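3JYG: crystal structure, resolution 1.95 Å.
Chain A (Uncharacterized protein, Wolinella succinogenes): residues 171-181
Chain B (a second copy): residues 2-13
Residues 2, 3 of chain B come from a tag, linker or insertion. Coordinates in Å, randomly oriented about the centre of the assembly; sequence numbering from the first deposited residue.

Chain A 171-181: TPKSRARVYNE
Chain B 2-13: SLIYQIAKEFDF

Strand 174-180 of chain A runs antiparallel to strand 3-13 of chain B, with an angle of 161° between their N-to-C directions and a closest axis approach of 4.5 Å. Ser A174 pairs with Lys B9, and the register continues to Asn A180 opposite Leu B3, a tag residue. Backbone torsions are extended through most of the paired strands, for example -156/158 at Arg A175 and -139/133 at Ala B8, though Asn A180 falls to -86/84. The hydrogen-bonded pairs are Arg A175–Ala B8, Arg A177–Gln B6 and Tyr A179–Ile B4. In the first, Arg A175 N donates to Ala B8 O at 2.9 Å and Ala B8 N to Arg A175 O at 2.7 Å; in the second, Arg A177 N reaches Gln B6 O at 2.9 Å.

Lys A173, Glu B10 and Arg A175 cover the most surface. Lys A173 lies in a type I turn from Thr A171 to Ser A174, with phi/psi -96/-11, yet its carbonyl extends the ladder: Glu B10 N donates to Lys A173 O at 3.0 Å and 162°. Its side chain (chi1 -135°, chi2 p, chi3 and chi4 t) starts sideways and ends nearer chain B, where NZ forms a long salt bridge to Glu B10 OE1 at 3.7 Å. A shorter one, Lys A173 NZ to Asp B12 OD1 at 2.6 Å, rests on a less certain OD1 position.

Arg A175 (chi1 p, chi2 and chi3 t, chi4 -100°) points its CA-to-CB bond to the face it shares with Ala B8, but the end of its side chain comes nearer chain B and meets Glu B10, whose CA-to-CB bond points toward chain A (chi1 m, chi2 t). Arg A175 NH2 donates to Glu B10 OE2 at 2.9 Å and 156°, a salt bridge near the guanidinium plane; the NH1 bond to the same oxygen is weak. Ala B8 CB covers one guanidinium face.

On the face carrying Ala A176, Val A178 CG2 packs 3.6 Å from Tyr B5 CD2.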

# COMPACT_ATOMS: atom_id res chain seq x y z
N THR A 171 -4.45 -5.47 11.70
CA THR A 171 -5.12 -6.53 10.95
C THR A 171 -4.85 -6.30 9.44
O THR A 171 -4.32 -5.24 9.06
CB THR A 171 -6.65 -6.59 11.24
OG1 THR A 171 -7.33 -5.50 10.59
CG2 THR A 171 -6.97 -6.59 12.75
N PRO A 172 -5.17 -7.29 8.59
CA PRO A 172 -4.91 -6.97 7.19
C PRO A 172 -5.80 -5.81 6.78
O PRO A 172 -5.49 -5.12 5.82
CB PRO A 172 -5.30 -8.25 6.46
CG PRO A 172 -6.39 -8.87 7.35
CD PRO A 172 -5.78 -8.64 8.73
N LYS A 173 -6.86 -5.55 7.54
CA LYS A 173 -7.83 -4.55 7.17
C LYS A 173 -7.63 -3.18 7.79
O LYS A 173 -8.30 -2.24 7.41
CB LYS A 173 -9.23 -5.01 7.60
CG LYS A 173 -10.26 -4.81 6.57
CD LYS A 173 -10.20 -6.00 5.61
CE LYS A 173 -10.90 -5.72 4.27
NZ LYS A 173 -10.40 -6.68 3.24
N SER A 174 -6.75 -3.05 8.77
CA SER A 174 -6.70 -1.81 9.52
C SER A 174 -5.28 -1.55 9.98
O SER A 174 -4.56 -2.48 10.44
CB SER A 174 -7.65 -1.89 10.71
OG SER A 174 -7.23 -2.90 11.62
N ARG A 175 -4.87 -0.29 9.86
CA ARG A 175 -3.50 0.07 10.12
C ARG A 175 -3.31 1.53 10.50
O ARG A 175 -4.17 2.37 10.24
CB ARG A 175 -2.66 -0.26 8.90
CG ARG A 175 -3.07 0.44 7.65
CD ARG A 175 -2.51 -0.35 6.46
NE ARG A 175 -3.02 0.15 5.20
CZ ARG A 175 -4.02 -0.38 4.49
NH1 ARG A 175 -4.36 0.21 3.36
NH2 ARG A 175 -4.65 -1.50 4.89
N ALA A 176 -2.19 1.77 11.16
CA ALA A 176 -1.79 3.07 11.63
C ALA A 176 -0.51 3.43 10.93
O ALA A 176 0.24 2.58 10.45
CB ALA A 176 -1.57 3.04 13.12
N ARG A 177 -0.25 4.73 10.86
CA ARG A 177 0.96 5.23 10.28
C ARG A 177 1.29 6.48 11.10
O ARG A 177 0.39 7.24 11.55
CB ARG A 177 0.72 5.55 8.82
CG ARG A 177 2.02 5.77 7.97
CD ARG A 177 1.76 5.67 6.47
NE ARG A 177 3.03 5.77 5.77
CZ ARG A 177 3.22 5.55 4.48
NH1 ARG A 177 2.23 5.12 3.70
NH2 ARG A 177 4.44 5.71 3.97
N VAL A 178 2.58 6.60 11.40
CA VAL A 178 3.06 7.82 12.02
C VAL A 178 4.18 8.39 11.13
O VAL A 178 5.14 7.70 10.79
CB VAL A 178 3.54 7.56 13.47
CG1 VAL A 178 4.10 8.87 14.07
CG2 VAL A 178 2.39 6.99 14.37
N TYR A 179 4.03 9.67 10.77
CA TYR A 179 4.89 10.36 9.86
C TYR A 179 5.85 11.24 10.65
O TYR A 179 5.43 12.03 11.50
CB TYR A 179 4.08 11.25 8.92
CG TYR A 179 3.46 10.50 7.80
CD1 TYR A 179 4.21 10.13 6.67
CD2 TYR A 179 2.11 10.16 7.83
CE1 TYR A 179 3.61 9.41 5.61
CE2 TYR A 179 1.53 9.46 6.77
CZ TYR A 179 2.28 9.09 5.70
OH TYR A 179 1.67 8.41 4.69
N ASN A 180 7.12 11.10 10.33
CA ASN A 180 8.15 11.93 10.88
C ASN A 180 8.21 13.17 10.01
O ASN A 180 9.01 13.25 9.05
CB ASN A 180 9.48 11.18 10.89
CG ASN A 180 10.60 12.02 11.43
OD1 ASN A 180 10.36 13.07 12.00
ND2 ASN A 180 11.83 11.57 11.24
N GLU A 181 7.32 14.09 10.36
CA GLU A 181 7.20 15.44 9.82
C GLU A 181 5.76 15.76 9.42
O GLU A 181 5.16 16.63 10.03
CB GLU A 181 8.16 15.74 8.68
CG GLU A 181 9.39 16.49 9.15
CD GLU A 181 9.93 17.41 8.07
OE1 GLU A 181 9.23 17.58 7.03
OE2 GLU A 181 11.05 17.97 8.25
N SER B 2 7.17 17.82 13.77
CA SER B 2 5.77 17.52 14.20
C SER B 2 5.45 16.13 13.70
O SER B 2 5.67 15.83 12.52
CB SER B 2 4.78 18.51 13.58
OG SER B 2 4.33 19.44 14.54
N LEU B 3 4.95 15.28 14.58
CA LEU B 3 4.50 13.98 14.11
C LEU B 3 3.09 14.14 13.57
O LEU B 3 2.31 14.92 14.13
CB LEU B 3 4.50 12.99 15.24
CG LEU B 3 5.90 12.79 15.82
CD1 LEU B 3 5.84 12.00 17.11
CD2 LEU B 3 6.83 12.15 14.79
N ILE B 4 2.78 13.41 12.50
CA ILE B 4 1.41 13.24 12.06
C ILE B 4 0.99 11.79 12.29
O ILE B 4 1.75 10.85 11.99
CB ILE B 4 1.21 13.62 10.58
CG1 ILE B 4 1.65 15.07 10.33
CG2 ILE B 4 -0.24 13.42 10.16
CD1 ILE B 4 2.15 15.31 8.88
N TYR B 5 -0.19 11.62 12.88
CA TYR B 5 -0.76 10.31 13.13
C TYR B 5 -1.92 10.02 12.20
O TYR B 5 -2.85 10.86 12.05
CB TYR B 5 -1.25 10.23 14.58
CG TYR B 5 -0.18 10.64 15.61
CD1 TYR B 5 -0.09 11.95 16.07
CD2 TYR B 5 0.71 9.69 16.12
CE1 TYR B 5 0.89 12.33 17.02
CE2 TYR B 5 1.64 10.01 17.04
CZ TYR B 5 1.73 11.35 17.49
OH TYR B 5 2.66 11.67 18.41
N GLN B 6 -1.85 8.85 11.55
CA GLN B 6 -2.93 8.41 10.67
C GLN B 6 -3.41 7.00 11.01
O GLN B 6 -2.66 6.18 11.52
CB GLN B 6 -2.52 8.48 9.20
CG GLN B 6 -2.43 9.91 8.60
CD GLN B 6 -2.09 9.91 7.09
OE1 GLN B 6 -1.79 8.85 6.52
NE2 GLN B 6 -2.16 11.09 6.45
N ILE B 7 -4.69 6.75 10.77
CA ILE B 7 -5.16 5.36 10.72
C ILE B 7 -5.86 5.13 9.36
O ILE B 7 -6.40 6.07 8.75
CB ILE B 7 -6.09 4.99 11.89
CG1 ILE B 7 -7.32 5.93 11.96
CG2 ILE B 7 -5.32 4.86 13.20
CD1 ILE B 7 -8.47 5.39 12.76
N ALA B 8 -5.90 3.87 8.90
CA ALA B 8 -6.60 3.58 7.65
C ALA B 8 -7.39 2.27 7.82
O ALA B 8 -6.87 1.32 8.44
CB ALA B 8 -5.58 3.52 6.42
N LYS B 9 -8.65 2.27 7.39
CA LYS B 9 -9.42 1.03 7.33
C LYS B 9 -9.94 0.73 5.89
O LYS B 9 -10.30 1.66 5.15
CB LYS B 9 -10.62 1.11 8.30
CG LYS B 9 -11.34 -0.25 8.39
CD LYS B 9 -11.59 -0.67 9.83
CE LYS B 9 -12.39 -1.97 9.86
NZ LYS B 9 -13.47 -1.79 10.88
N GLU B 10 -9.96 -0.57 5.54
CA GLU B 10 -10.52 -1.06 4.28
C GLU B 10 -11.99 -1.55 4.42
O GLU B 10 -12.35 -2.17 5.43
CB GLU B 10 -9.64 -2.19 3.74
CG GLU B 10 -8.18 -1.94 3.93
CD GLU B 10 -7.34 -2.95 3.18
OE1 GLU B 10 -7.79 -4.11 3.05
OE2 GLU B 10 -6.24 -2.55 2.71
N PHE B 11 -12.81 -1.28 3.41
CA PHE B 11 -14.22 -1.77 3.36
C PHE B 11 -14.43 -2.38 2.02
O PHE B 11 -14.13 -1.71 1.02
CB PHE B 11 -15.20 -0.62 3.57
CG PHE B 11 -14.92 0.14 4.82
CD1 PHE B 11 -13.99 1.20 4.81
CD2 PHE B 11 -15.49 -0.27 6.02
CE1 PHE B 11 -13.66 1.85 5.99
CE2 PHE B 11 -15.16 0.41 7.24
CZ PHE B 11 -14.28 1.47 7.20
N ASP B 12 -14.96 -3.60 1.96
CA ASP B 12 -15.12 -4.31 0.67
C ASP B 12 -16.58 -4.39 0.21
O ASP B 12 -17.48 -4.42 1.02
CB ASP B 12 -14.52 -5.73 0.77
CG ASP B 12 -13.04 -5.71 1.14
OD1 ASP B 12 -12.73 -6.31 2.19
OD2 ASP B 12 -12.18 -5.09 0.42
N PHE B 13 -16.83 -4.31 -1.09
CA PHE B 13 -18.17 -4.63 -1.64
C PHE B 13 -18.09 -5.02 -3.11
O PHE B 13 -17.10 -4.70 -3.77
CB PHE B 13 -19.17 -3.47 -1.47
CG PHE B 13 -18.87 -2.23 -2.31
CD1 PHE B 13 -17.81 -1.39 -1.99
CD2 PHE B 13 -19.65 -1.92 -3.43
CE1 PHE B 13 -17.52 -0.25 -2.76
CE2 PHE B 13 -19.39 -0.74 -4.21
CZ PHE B 13 -18.32 0.09 -3.85
O HOH W 1 -1.20 7.66 4.03